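Local structure of glucose-6-phosphate isomerase (Chlamydia trachomatis D/UW-3/CX, 6OTU) at residues Val207-Ser212 against Ser274-Val279; Pro249-Asp252 against Glu258-His261; Ala220-Phe225 against Glu238-Val243; Ala166-Met171 against Ile181-Asn186; Val279-Ala284 against Glu288-Phe293. The protein catalyses the reversible isomerisation of glucose-6-phosphate to fructose-6-phosphate. One frame throughout, in Å; residues are numbered along the deposited sequence.

Contact 1: residues Val207-Ser212 against Ser274-Val279; sequences VVVSKS and SMVGGV. With G6Q (glucose-6-phosphate), chain E.
Val209 meets Val276 mainly through methyl groups: CG1 of Val209 stands 3.8 Å from CG1 of Val276, with CG2 of Val276 almost as near, so one methyl sits against both branches of its partner. Two residues earlier on the strand and three later on the helix the pattern is turned round, for CG1 of Val279 rests against both methyls of Val207, 3.8 Å from Val207 CG2. In both pairs the valine bonds cross at a slant. The CA atoms of Val209 and Val276 are only 6.4 Å apart, a close approach of helix to sheet. Ser274 starts the helix as its N-cap, its OG accepting from Val276 N at 3.2 Å.

Farther along, Ser210, Lys211 and Ser212 grip the phosphate of glucose-6-phosphate. Lys211 N donates to O1P at 2.7 Å, and Ser212 N to O2P with a nearly straight angle of 172°; O2P takes a second bond from Ser212 OG. With OG anti to its backbone N (chi1 159°), Ser210 reaches O3P at 2.9 Å. Thr215 OG1 adds a further bond to the ligand. A phosphate cradled by a serine-rich loop after a parallel strand is typical of the SIS fold of phosphoglucose isomerases.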
# COMPACT_ATOMS: atom_id res chain seq x y z
N VAL A 207 -12.63 -10.31 20.11
CA VAL A 207 -12.68 -8.94 20.61
C VAL A 207 -13.35 -8.08 19.54
O VAL A 207 -12.75 -7.79 18.49
CB VAL A 207 -11.29 -8.40 20.97
CG1 VAL A 207 -11.38 -7.01 21.61
CG2 VAL A 207 -10.59 -9.37 21.91
N VAL A 208 -14.59 -7.69 19.79
CA VAL A 208 -15.33 -6.83 18.87
C VAL A 208 -15.06 -5.37 19.25
O VAL A 208 -15.40 -4.92 20.35
CB VAL A 208 -16.84 -7.13 18.91
CG1 VAL A 208 -17.52 -6.56 17.68
CG2 VAL A 208 -17.07 -8.63 19.01
N VAL A 209 -14.44 -4.64 18.34
CA VAL A 209 -13.97 -3.29 18.59
C VAL A 209 -14.75 -2.36 17.66
O VAL A 209 -14.59 -2.43 16.44
CB VAL A 209 -12.45 -3.15 18.38
CG1 VAL A 209 -12.00 -1.72 18.64
CG2 VAL A 209 -11.69 -4.14 19.27
N SER A 210 -15.59 -1.51 18.24
CA SER A 210 -16.36 -0.56 17.44
C SER A 210 -16.74 0.60 18.34
O SER A 210 -17.52 0.41 19.28
CB SER A 210 -17.61 -1.22 16.85
OG SER A 210 -18.58 -0.26 16.50
N LYS A 211 -16.20 1.79 18.06
CA LYS A 211 -16.46 2.96 18.90
C LYS A 211 -17.95 3.26 18.96
O LYS A 211 -18.55 3.28 20.04
CB LYS A 211 -15.67 4.17 18.38
CG LYS A 211 -15.97 5.48 19.11
CD LYS A 211 -14.99 6.62 18.74
CE LYS A 211 -15.48 7.97 19.24
NZ LYS A 211 -14.62 9.10 18.81
N SER A 212 -18.58 3.46 17.80
CA SER A 212 -20.02 3.73 17.76
C SER A 212 -20.84 2.57 18.31
O SER A 212 -21.91 2.80 18.90
CB SER A 212 -20.47 4.03 16.34
OG SER A 212 -20.25 2.90 15.49
N SER A 274 -5.57 3.57 23.20
CA SER A 274 -6.69 3.32 24.08
C SER A 274 -6.90 1.81 24.19
O SER A 274 -6.06 1.02 23.75
CB SER A 274 -7.95 4.03 23.58
OG SER A 274 -8.47 3.41 22.42
N MET A 275 -8.02 1.38 24.76
CA MET A 275 -8.31 -0.04 24.81
C MET A 275 -8.53 -0.65 23.42
O MET A 275 -8.55 -1.89 23.31
CB MET A 275 -9.52 -0.30 25.70
CG MET A 275 -9.32 0.15 27.16
SD MET A 275 -7.85 -0.53 27.96
CE MET A 275 -8.15 -2.26 27.71
N VAL A 276 -8.72 0.17 22.38
CA VAL A 276 -8.78 -0.33 21.01
C VAL A 276 -7.53 -1.15 20.67
O VAL A 276 -7.62 -2.23 20.07
CB VAL A 276 -8.98 0.83 20.02
CG1 VAL A 276 -8.83 0.34 18.56
CG2 VAL A 276 -10.32 1.48 20.25
N GLY A 277 -6.35 -0.63 21.04
CA GLY A 277 -5.12 -1.39 20.94
C GLY A 277 -4.77 -2.16 22.21
O GLY A 277 -4.05 -3.16 22.15
N GLY A 278 -5.27 -1.70 23.36
CA GLY A 278 -4.81 -2.26 24.63
C GLY A 278 -5.13 -3.74 24.79
O GLY A 278 -4.30 -4.51 25.29
N VAL A 279 -6.33 -4.16 24.36
CA VAL A 279 -6.74 -5.55 24.54
C VAL A 279 -5.88 -6.48 23.69
O VAL A 279 -5.27 -7.43 24.20
CB VAL A 279 -8.24 -5.72 24.22
CG1 VAL A 279 -8.59 -7.19 24.23
CG2 VAL A 279 -9.09 -4.95 25.22
C1 G6Q E . -11.65 6.71 12.31
C2 G6Q E . -12.83 6.63 11.34
C3 G6Q E . -13.18 5.21 10.90
C4 G6Q E . -13.81 4.36 12.01
C5 G6Q E . -14.45 3.09 11.44
C6 G6Q E . -14.92 2.14 12.51
O1 G6Q E . -11.39 7.74 12.82
O2 G6Q E . -13.99 7.25 11.89
O3 G6Q E . -12.01 4.56 10.41
O4 G6Q E . -12.82 3.98 12.96
O5 G6Q E . -15.54 3.47 10.59
O6 G6Q E . -15.83 2.87 13.38
P G6Q E . -16.34 2.18 14.75
O1P G6Q E . -15.11 1.99 15.62
O2P G6Q E . -17.32 3.20 15.33
O3P G6Q E . -17.01 0.88 14.38

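Contact 2: residues Pro249-Asp252 against Glu258-His261; sequences PMDD and EVFH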
# COMPACT_ATOMS: atom_id res chain seq x y z
N PRO A 249 -24.51 1.46 22.15
CA PRO A 249 -25.41 0.29 22.11
C PRO A 249 -24.71 -1.02 22.39
O PRO A 249 -25.38 -2.01 22.71
CB PRO A 249 -25.97 0.32 20.68
CG PRO A 249 -25.80 1.74 20.23
CD PRO A 249 -24.53 2.21 20.89
N MET A 250 -23.39 -1.05 22.30
CA MET A 250 -22.58 -2.24 22.53
C MET A 250 -22.09 -2.36 23.97
O MET A 250 -21.62 -3.44 24.36
CB MET A 250 -21.38 -2.23 21.57
CG MET A 250 -20.80 -3.58 21.20
SD MET A 250 -19.52 -3.43 19.92
CE MET A 250 -20.57 -3.38 18.47
N ASP A 251 -22.20 -1.29 24.75
CA ASP A 251 -21.70 -1.22 26.12
C ASP A 251 -22.62 -2.05 27.02
O ASP A 251 -23.44 -1.50 27.77
CB ASP A 251 -21.62 0.25 26.54
CG ASP A 251 -20.98 0.45 27.89
OD1 ASP A 251 -20.30 -0.48 28.38
OD2 ASP A 251 -21.15 1.55 28.45
N ASP A 252 -22.48 -3.37 26.95
CA ASP A 252 -23.54 -4.30 27.38
C ASP A 252 -22.89 -5.52 28.03
O ASP A 252 -22.49 -6.46 27.34
CB ASP A 252 -24.38 -4.68 26.17
CG ASP A 252 -25.66 -5.40 26.54
OD1 ASP A 252 -25.85 -5.76 27.73
OD2 ASP A 252 -26.47 -5.60 25.62
N GLU A 258 -16.60 -9.36 28.87
CA GLU A 258 -16.09 -8.13 29.45
C GLU A 258 -16.31 -7.03 28.43
O GLU A 258 -16.47 -7.29 27.23
CB GLU A 258 -14.61 -8.25 29.84
CG GLU A 258 -14.01 -7.06 30.61
CD GLU A 258 -14.79 -6.68 31.86
OE1 GLU A 258 -15.84 -6.02 31.74
OE2 GLU A 258 -14.35 -7.03 32.98
N VAL A 259 -16.32 -5.79 28.92
CA VAL A 259 -16.53 -4.62 28.09
C VAL A 259 -15.52 -3.56 28.50
O VAL A 259 -15.47 -3.19 29.68
CB VAL A 259 -17.97 -4.07 28.21
CG1 VAL A 259 -18.08 -2.72 27.47
CG2 VAL A 259 -19.00 -5.09 27.69
N PHE A 260 -14.73 -3.08 27.55
CA PHE A 260 -13.78 -1.98 27.77
C PHE A 260 -14.26 -0.74 27.01
O PHE A 260 -15.01 -0.83 26.04
CB PHE A 260 -12.36 -2.37 27.33
CG PHE A 260 -11.77 -3.52 28.12
CD1 PHE A 260 -11.08 -3.28 29.30
CD2 PHE A 260 -11.92 -4.84 27.69
CE1 PHE A 260 -10.54 -4.35 30.04
CE2 PHE A 260 -11.40 -5.91 28.41
CZ PHE A 260 -10.70 -5.66 29.60
N HIS A 261 -13.83 0.42 27.47
CA HIS A 261 -14.33 1.69 26.97
C HIS A 261 -13.22 2.56 26.39
O HIS A 261 -12.10 2.59 26.92
CB HIS A 261 -15.04 2.49 28.08
CG HIS A 261 -16.12 1.74 28.77
ND1 HIS A 261 -16.16 1.59 30.14
CD2 HIS A 261 -17.21 1.10 28.29
CE1 HIS A 261 -17.23 0.89 30.48
NE2 HIS A 261 -17.88 0.58 29.38
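Asp251 brings OD1 to the ring edge of His261 and against CG1 of Val259, one oxygen serving both. The contact belongs to the edge of a parallel alpha/beta sheet: Glu258-His261 lie on strand 258-262, an outermost strand of the five, and Pro249-Asp252 form part of the loop that leads into it from strand 240-245. Asp251 is the centre of an inverse gamma turn, a tight bend within this loop.

The central bond is a histidine-carboxylate hydrogen bond from NE2 of His261 to OD1 of Asp251, 2.8 Å long. OD1 lies only 6° out of the ring plane, but the bond is bent, with an N-H...acceptor angle of 149°. The donor stands above the plane of the carboxylate, and the two flat groups are 80° apart. The other oxygen, OD2, accepts from Gly247 N, so bonds to both oxygens fix the rotation of the carboxylate. A negative charge at this distance would probably favour a protonated imidazole.

Methyl-to-oxygen packing lies beside this bond. Val259 points toward the loop and splits its methyls between two residues, CG2 resting 3.8 Å from Asp252 O. Glu258, on the strand, turns back to its own chain, where OE1 accepts from Val259 N and also forms salt bridges with Arg137 and Lys253. The shortest approach of the valine is that of CG1, 3.3 Å from Asp251 OD1.

Contact 3: residues Ala220-Phe225 against Glu238-Val243; sequences ANEELF and EHFVAV
Phe240 reaches from its strand to the helix, where the rim of the Phe240 ring meets CB and C of Phe225: CZ of Phe240 lies 4.0 Å from CB of Phe225 and 3.9 Å from the carbonyl carbon of that residue, which sits near the ring plane. Phe240 has CG anti to its carbonyl carbon (chi1 -71°), which carries the ring across to the helix. The helix is therefore touched at its backbone and first side-chain carbon, while the ring of Phe225 leads away toward Val153 and Ile155. One turn earlier Glu222 is a looser neighbour, its O 4.3 Å and its CG 4.4 Å from Phe240 CE2.

Farther out, Tyr229 meets the Phe240 ring edge-to-face and Arg226 makes a cation-pi contact with it, both from the same helix 216-231. Arg226 also forms a salt bridge with Glu222 OE2. The helix and strand belong to a beta-alpha-beta crossover that runs from strand 204-209 to strand 240-245.

Between the two segments the chemistry is mostly carbon against carbon, close at Phe225 and loose at Glu222. The charge of Glu222 is probably balanced largely by Arg226, which links the ionic and aromatic neighbours of this buried ring.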
# COMPACT_ATOMS: atom_id res chain seq x y z
N ALA A 220 -21.94 -7.29 11.25
CA ALA A 220 -22.12 -8.48 10.44
C ALA A 220 -21.09 -9.54 10.80
O ALA A 220 -21.42 -10.73 10.87
CB ALA A 220 -22.05 -8.13 8.95
N ASN A 221 -19.86 -9.12 11.07
CA ASN A 221 -18.82 -10.11 11.36
C ASN A 221 -19.05 -10.76 12.73
O ASN A 221 -18.94 -11.99 12.85
CB ASN A 221 -17.44 -9.46 11.27
CG ASN A 221 -16.95 -9.39 9.84
OD1 ASN A 221 -17.02 -10.38 9.11
ND2 ASN A 221 -16.48 -8.23 9.42
N GLU A 222 -19.37 -9.96 13.75
CA GLU A 222 -19.68 -10.53 15.06
C GLU A 222 -20.80 -11.56 14.96
O GLU A 222 -20.71 -12.65 15.55
CB GLU A 222 -20.07 -9.43 16.06
CG GLU A 222 -20.63 -10.01 17.37
CD GLU A 222 -21.01 -8.96 18.43
OE1 GLU A 222 -21.04 -7.74 18.14
OE2 GLU A 222 -21.29 -9.38 19.57
N GLU A 223 -21.85 -11.25 14.20
CA GLU A 223 -22.95 -12.20 14.04
C GLU A 223 -22.46 -13.47 13.35
O GLU A 223 -22.84 -14.58 13.76
CB GLU A 223 -24.11 -11.56 13.28
CG GLU A 223 -25.31 -12.47 13.06
CD GLU A 223 -25.93 -12.97 14.36
OE1 GLU A 223 -25.77 -12.29 15.40
OE2 GLU A 223 -26.57 -14.05 14.33
N LEU A 224 -21.59 -13.34 12.34
CA LEU A 224 -21.00 -14.52 11.70
C LEU A 224 -20.24 -15.38 12.70
O LEU A 224 -20.27 -16.61 12.62
CB LEU A 224 -20.07 -14.10 10.57
CG LEU A 224 -20.62 -14.13 9.15
CD1 LEU A 224 -19.52 -13.76 8.18
CD2 LEU A 224 -21.21 -15.49 8.80
N PHE A 225 -19.53 -14.76 13.64
CA PHE A 225 -18.77 -15.55 14.59
C PHE A 225 -19.67 -16.15 15.66
O PHE A 225 -19.46 -17.30 16.07
CB PHE A 225 -17.67 -14.69 15.21
CG PHE A 225 -16.37 -14.74 14.45
CD1 PHE A 225 -16.25 -14.14 13.20
CD2 PHE A 225 -15.26 -15.39 14.98
CE1 PHE A 225 -15.05 -14.19 12.49
CE2 PHE A 225 -14.06 -15.45 14.26
CZ PHE A 225 -13.96 -14.84 13.01
N GLU A 238 -19.19 -16.38 26.75
CA GLU A 238 -17.92 -16.60 27.44
C GLU A 238 -16.70 -16.24 26.59
O GLU A 238 -15.60 -16.08 27.13
CB GLU A 238 -17.82 -18.06 27.91
N HIS A 239 -16.87 -16.09 25.27
CA HIS A 239 -15.76 -15.88 24.35
C HIS A 239 -15.70 -14.49 23.71
O HIS A 239 -14.73 -14.20 22.99
CB HIS A 239 -15.79 -16.94 23.24
CG HIS A 239 -15.58 -18.33 23.72
ND1 HIS A 239 -14.34 -18.94 23.73
CD2 HIS A 239 -16.45 -19.24 24.23
CE1 HIS A 239 -14.46 -20.17 24.21
NE2 HIS A 239 -15.73 -20.38 24.52
N PHE A 240 -16.69 -13.62 23.95
CA PHE A 240 -16.77 -12.33 23.27
C PHE A 240 -16.53 -11.18 24.23
O PHE A 240 -17.16 -11.10 25.29
CB PHE A 240 -18.12 -12.18 22.57
CG PHE A 240 -18.27 -13.06 21.37
CD1 PHE A 240 -18.49 -14.42 21.52
CD2 PHE A 240 -18.13 -12.54 20.10
CE1 PHE A 240 -18.59 -15.25 20.42
CE2 PHE A 240 -18.25 -13.37 18.98
CZ PHE A 240 -18.47 -14.72 19.14
N VAL A 241 -15.60 -10.30 23.86
CA VAL A 241 -15.25 -9.10 24.60
C VAL A 241 -15.59 -7.91 23.71
O VAL A 241 -15.38 -7.96 22.49
CB VAL A 241 -13.76 -9.10 24.99
CG1 VAL A 241 -13.24 -7.69 25.26
CG2 VAL A 241 -13.53 -10.01 26.21
N ALA A 242 -16.14 -6.85 24.31
CA ALA A 242 -16.42 -5.63 23.57
C ALA A 242 -15.48 -4.50 23.98
O ALA A 242 -15.06 -4.39 25.14
CB ALA A 242 -17.88 -5.20 23.72
N VAL A 243 -15.14 -3.68 23.00
CA VAL A 243 -14.41 -2.43 23.19
C VAL A 243 -15.22 -1.39 22.43
O VAL A 243 -15.34 -1.46 21.21
CB VAL A 243 -12.97 -2.50 22.67
CG1 VAL A 243 -12.23 -1.19 22.89
CG2 VAL A 243 -12.23 -3.64 23.35

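Contact 4: residues Ala166-Met171 against Ile181-Asn186; sequences AMYFAM and IFFVSN
Tyr168 presents a ring face to Ile181, and here the packing is tight. CG1 of Ile181 comes to 3.4 Å from CE1 of Tyr168, while CB lies 4.0 Å from the ring centroid and 27° off its normal, a CH-pi contact. CG2 of the isoleucine also sits above the ring, over its centre, so the branched side chain bears on the aromatic face through several carbons. A chi1 of 165° swings the Tyr168 ring away from its backbone N and across to the strand.

The other part of the contact is looser. Phe183 meets the helix with the edge of its ring, Phe183 CZ lying 4.3 Å from CB of Tyr168, and Phe183 CE1 lies 4.3 Å from Phe169 CE2. Phe183 and Phe169 are both partly exposed, whereas Tyr168 is buried.

A water marks the polar margin at the start of the strand: it is hydrogen-bonded to Tyr168 OH at 3.0 Å and accepts from Ile181 N at the same length. Gln172 NE2 gives the hydroxyl another partner. Outside the two segments, Ala284 and Phe285 of helix 275-285 also pack on Tyr168.

The axes of helix segment 166-171 and strand segment 181-184 approach to 10.8 Å at 160°, close to antiparallel. That is the geometry of a helix packed on its sheet in a beta-alpha-beta crossover, here joining strand 151-155 to the outermost strand 180-184.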
# COMPACT_ATOMS: atom_id res chain seq x y z
N ALA A 166 -1.06 -2.50 12.93
CA ALA A 166 0.28 -1.98 12.69
C ALA A 166 1.16 -2.10 13.94
O ALA A 166 2.36 -2.40 13.84
CB ALA A 166 0.19 -0.52 12.24
N MET A 167 0.58 -1.88 15.12
CA MET A 167 1.36 -1.95 16.35
C MET A 167 1.65 -3.40 16.73
O MET A 167 2.74 -3.70 17.22
CB MET A 167 0.64 -1.21 17.48
CG MET A 167 0.66 0.34 17.36
SD MET A 167 2.31 1.09 17.11
CE MET A 167 2.32 1.33 15.32
N TYR A 168 0.70 -4.30 16.49
CA TYR A 168 0.91 -5.71 16.82
C TYR A 168 2.09 -6.28 16.04
O TYR A 168 2.98 -6.92 16.61
CB TYR A 168 -0.38 -6.51 16.57
CG TYR A 168 -0.10 -8.00 16.55
CD1 TYR A 168 0.10 -8.70 17.72
CD2 TYR A 168 0.04 -8.68 15.35
CE1 TYR A 168 0.40 -10.05 17.71
CE2 TYR A 168 0.34 -10.02 15.32
CZ TYR A 168 0.53 -10.71 16.50
OH TYR A 168 0.83 -12.06 16.47
N PHE A 169 2.12 -6.06 14.72
CA PHE A 169 3.26 -6.55 13.95
C PHE A 169 4.55 -5.79 14.27
O PHE A 169 5.64 -6.35 14.14
CB PHE A 169 2.96 -6.49 12.45
CG PHE A 169 1.97 -7.53 12.01
CD1 PHE A 169 2.38 -8.81 11.69
CD2 PHE A 169 0.61 -7.23 11.98
CE1 PHE A 169 1.45 -9.77 11.31
CE2 PHE A 169 -0.32 -8.19 11.60
CZ PHE A 169 0.10 -9.45 11.27
N ALA A 170 4.44 -4.53 14.72
CA ALA A 170 5.66 -3.81 15.08
C ALA A 170 6.34 -4.45 16.28
O ALA A 170 7.57 -4.51 16.34
CB ALA A 170 5.34 -2.35 15.38
N MET A 171 5.55 -4.92 17.23
CA MET A 171 6.08 -5.45 18.47
C MET A 171 6.32 -6.95 18.42
O MET A 171 7.00 -7.47 19.32
CB MET A 171 5.11 -5.16 19.61
CG MET A 171 4.97 -3.71 19.92
SD MET A 171 3.72 -3.44 21.20
CE MET A 171 3.39 -1.72 20.84
N ILE A 181 -3.04 -14.36 16.46
CA ILE A 181 -3.76 -13.09 16.41
C ILE A 181 -4.26 -12.87 14.99
O ILE A 181 -3.49 -12.95 14.03
CB ILE A 181 -2.87 -11.91 16.87
CG1 ILE A 181 -2.20 -12.24 18.22
CG2 ILE A 181 -3.67 -10.62 16.96
CD1 ILE A 181 -3.15 -12.32 19.38
N PHE A 182 -5.56 -12.60 14.86
CA PHE A 182 -6.19 -12.38 13.57
C PHE A 182 -7.02 -11.11 13.61
O PHE A 182 -7.48 -10.67 14.68
CB PHE A 182 -7.09 -13.57 13.17
CG PHE A 182 -6.35 -14.87 13.09
CD1 PHE A 182 -6.20 -15.67 14.22
CD2 PHE A 182 -5.78 -15.29 11.89
CE1 PHE A 182 -5.51 -16.86 14.15
CE2 PHE A 182 -5.09 -16.49 11.81
CZ PHE A 182 -4.95 -17.28 12.94
N PHE A 183 -7.22 -10.52 12.43
CA PHE A 183 -8.07 -9.35 12.28
C PHE A 183 -9.11 -9.64 11.22
O PHE A 183 -8.77 -9.99 10.09
CB PHE A 183 -7.27 -8.10 11.89
CG PHE A 183 -6.22 -7.75 12.90
CD1 PHE A 183 -4.98 -8.36 12.86
CD2 PHE A 183 -6.48 -6.82 13.90
CE1 PHE A 183 -4.01 -8.04 13.80
CE2 PHE A 183 -5.51 -6.49 14.83
CZ PHE A 183 -4.27 -7.10 14.78
N VAL A 184 -10.38 -9.50 11.59
CA VAL A 184 -11.51 -9.63 10.67
C VAL A 184 -12.15 -8.25 10.56
O VAL A 184 -12.64 -7.70 11.55
CB VAL A 184 -12.51 -10.69 11.16
CG1 VAL A 184 -13.77 -10.73 10.29
CG2 VAL A 184 -11.85 -12.05 11.21
N SER A 185 -12.12 -7.69 9.36
CA SER A 185 -12.50 -6.29 9.18
C SER A 185 -13.52 -6.10 8.06
O SER A 185 -14.59 -5.53 8.28
CB SER A 185 -11.25 -5.45 8.92
OG SER A 185 -10.48 -5.99 7.85
N ASN A 186 -13.21 -6.60 6.87
CA ASN A 186 -14.04 -6.38 5.69
C ASN A 186 -15.42 -7.00 5.86
O ASN A 186 -15.59 -8.07 6.47
CB ASN A 186 -13.35 -6.98 4.45
CG ASN A 186 -13.77 -6.31 3.13
OD1 ASN A 186 -14.87 -5.78 3.00
ND2 ASN A 186 -12.88 -6.37 2.14
O HOH W 1 -0.58 -14.05 14.69

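Contact 5: residues Val279-Ala284 against Glu288-Phe293; sequences VVLGFA and EAFIEF
Leu281 carries this contact from the first helix, its CD1 touching two phenylalanines of the second. The segment begins with Val279 and Val280, which serve other neighbours: Val279 packs on Val243 of strand 240-245, and Val280 lies against Leu152 and Ile181.

The Leu281 side chain faces helix 287-303, with CG anti to the carbonyl carbon (chi1 -63°). CD1 lies over a face of Phe293, 4.3 Å from the ring centroid and 28° off its normal, a CH-pi contact whose nearest ring atom is CE2 at 3.9 Å. The same methyl meets Phe290 differently, at the ring edge near its plane, 4.2 Å from CD1 of Phe290. CE1 of Phe290 lies in the plane of the Phe293 ring, at its edge.

Next comes Gly282, buried, with part of its surface covered by the second helix but without a close atomic contact. Phe283 then faces the sheet, packing on Leu152 and Ile181, and Ala284 meets Tyr168 of helix 162-172. Helix 275-285 thus lies between the parallel sheet and helix 287-303: two successive helices, joined by a very short turn, the first packed on the sheet of an alpha/beta domain.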
# COMPACT_ATOMS: atom_id res chain seq x y z
N VAL A 279 -6.33 -4.16 24.36
CA VAL A 279 -6.74 -5.55 24.54
C VAL A 279 -5.88 -6.48 23.69
O VAL A 279 -5.27 -7.43 24.20
CB VAL A 279 -8.24 -5.72 24.22
CG1 VAL A 279 -8.59 -7.19 24.23
CG2 VAL A 279 -9.09 -4.95 25.22
N VAL A 280 -5.81 -6.23 22.38
CA VAL A 280 -5.09 -7.16 21.52
C VAL A 280 -3.60 -7.15 21.85
O VAL A 280 -2.96 -8.20 21.94
CB VAL A 280 -5.35 -6.86 20.03
CG1 VAL A 280 -4.89 -5.45 19.65
CG2 VAL A 280 -4.68 -7.91 19.15
N LEU A 281 -3.02 -5.96 22.05
CA LEU A 281 -1.61 -5.88 22.39
C LEU A 281 -1.34 -6.51 23.75
O LEU A 281 -0.39 -7.29 23.90
CB LEU A 281 -1.14 -4.42 22.38
CG LEU A 281 -1.23 -3.68 21.04
CD1 LEU A 281 -0.86 -2.21 21.21
CD2 LEU A 281 -0.35 -4.33 19.98
N GLY A 282 -2.17 -6.20 24.74
CA GLY A 282 -1.99 -6.80 26.06
C GLY A 282 -2.07 -8.31 26.05
O GLY A 282 -1.29 -8.99 26.71
N PHE A 283 -3.02 -8.87 25.28
CA PHE A 283 -3.15 -10.32 25.21
C PHE A 283 -1.95 -10.95 24.50
O PHE A 283 -1.42 -11.97 24.95
CB PHE A 283 -4.45 -10.68 24.49
CG PHE A 283 -4.65 -12.15 24.28
CD1 PHE A 283 -5.25 -12.94 25.26
CD2 PHE A 283 -4.27 -12.76 23.09
CE1 PHE A 283 -5.45 -14.30 25.05
CE2 PHE A 283 -4.47 -14.11 22.88
CZ PHE A 283 -5.06 -14.89 23.87
N ALA A 284 -1.52 -10.36 23.38
CA ALA A 284 -0.39 -10.90 22.64
C ALA A 284 0.86 -10.93 23.50
O ALA A 284 1.48 -11.98 23.68
CB ALA A 284 -0.15 -10.09 21.36
N GLU A 288 2.62 -5.47 30.68
CA GLU A 288 3.78 -4.59 30.80
C GLU A 288 4.25 -4.08 29.44
O GLU A 288 4.76 -2.97 29.34
CB GLU A 288 4.92 -5.31 31.52
N ALA A 289 4.08 -4.89 28.38
CA ALA A 289 4.48 -4.42 27.06
C ALA A 289 3.56 -3.30 26.57
O ALA A 289 4.03 -2.34 25.93
CB ALA A 289 4.49 -5.58 26.06
N PHE A 290 2.26 -3.39 26.88
CA PHE A 290 1.35 -2.30 26.51
C PHE A 290 1.69 -1.01 27.27
O PHE A 290 1.61 0.09 26.70
CB PHE A 290 -0.10 -2.71 26.75
CG PHE A 290 -1.09 -1.60 26.51
CD1 PHE A 290 -1.33 -1.13 25.22
CD2 PHE A 290 -1.79 -1.03 27.56
CE1 PHE A 290 -2.25 -0.10 25.00
CE2 PHE A 290 -2.72 -0.00 27.34
CZ PHE A 290 -2.94 0.46 26.06
N ILE A 291 2.10 -1.12 28.53
CA ILE A 291 2.49 0.07 29.28
C ILE A 291 3.75 0.71 28.68
O ILE A 291 3.87 1.94 28.59
CB ILE A 291 2.68 -0.28 30.77
CG1 ILE A 291 1.34 -0.74 31.38
CG2 ILE A 291 3.29 0.89 31.54
CD1 ILE A 291 0.23 0.23 31.13
N GLU A 292 4.72 -0.12 28.26
CA GLU A 292 5.91 0.43 27.61
C GLU A 292 5.54 1.16 26.33
O GLU A 292 6.09 2.23 26.04
CB GLU A 292 6.91 -0.69 27.30
CG GLU A 292 7.45 -1.37 28.52
CD GLU A 292 8.41 -2.48 28.17
OE1 GLU A 292 8.91 -3.15 29.10
OE2 GLU A 292 8.67 -2.67 26.95
N PHE A 293 4.61 0.59 25.56
CA PHE A 293 4.06 1.25 24.38
C PHE A 293 3.45 2.60 24.74
O PHE A 293 3.66 3.59 24.02
CB PHE A 293 3.04 0.30 23.75
CG PHE A 293 2.12 0.93 22.74
CD1 PHE A 293 2.60 1.40 21.53
CD2 PHE A 293 0.75 0.96 22.97
CE1 PHE A 293 1.73 1.93 20.56
CE2 PHE A 293 -0.12 1.49 22.04
CZ PHE A 293 0.38 1.98 20.81

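Contacts 1, 3 and 5 are buried, while contacts 2 and 4 are only partly so, each using an outermost strand of the same five-stranded parallel sheet. Helix 275-285 serves both contact 1 and contact 5, which share Val279: one side faces the sheet, another the next helix. Contacts 1, 3 and 2 follow adjoining strands, tied by backbone bonds such as Val208 to Val241 and Phe260 to Ala242. Contacts 3 and 4 meet where Asn221 binds Asn186, and both reach the second subunit. Across the segments, contacts 1, 3 and 5 are apolar, contact 4 adds a bridging water, and contact 2 a direct polar bond; only contact 1 holds the ligand.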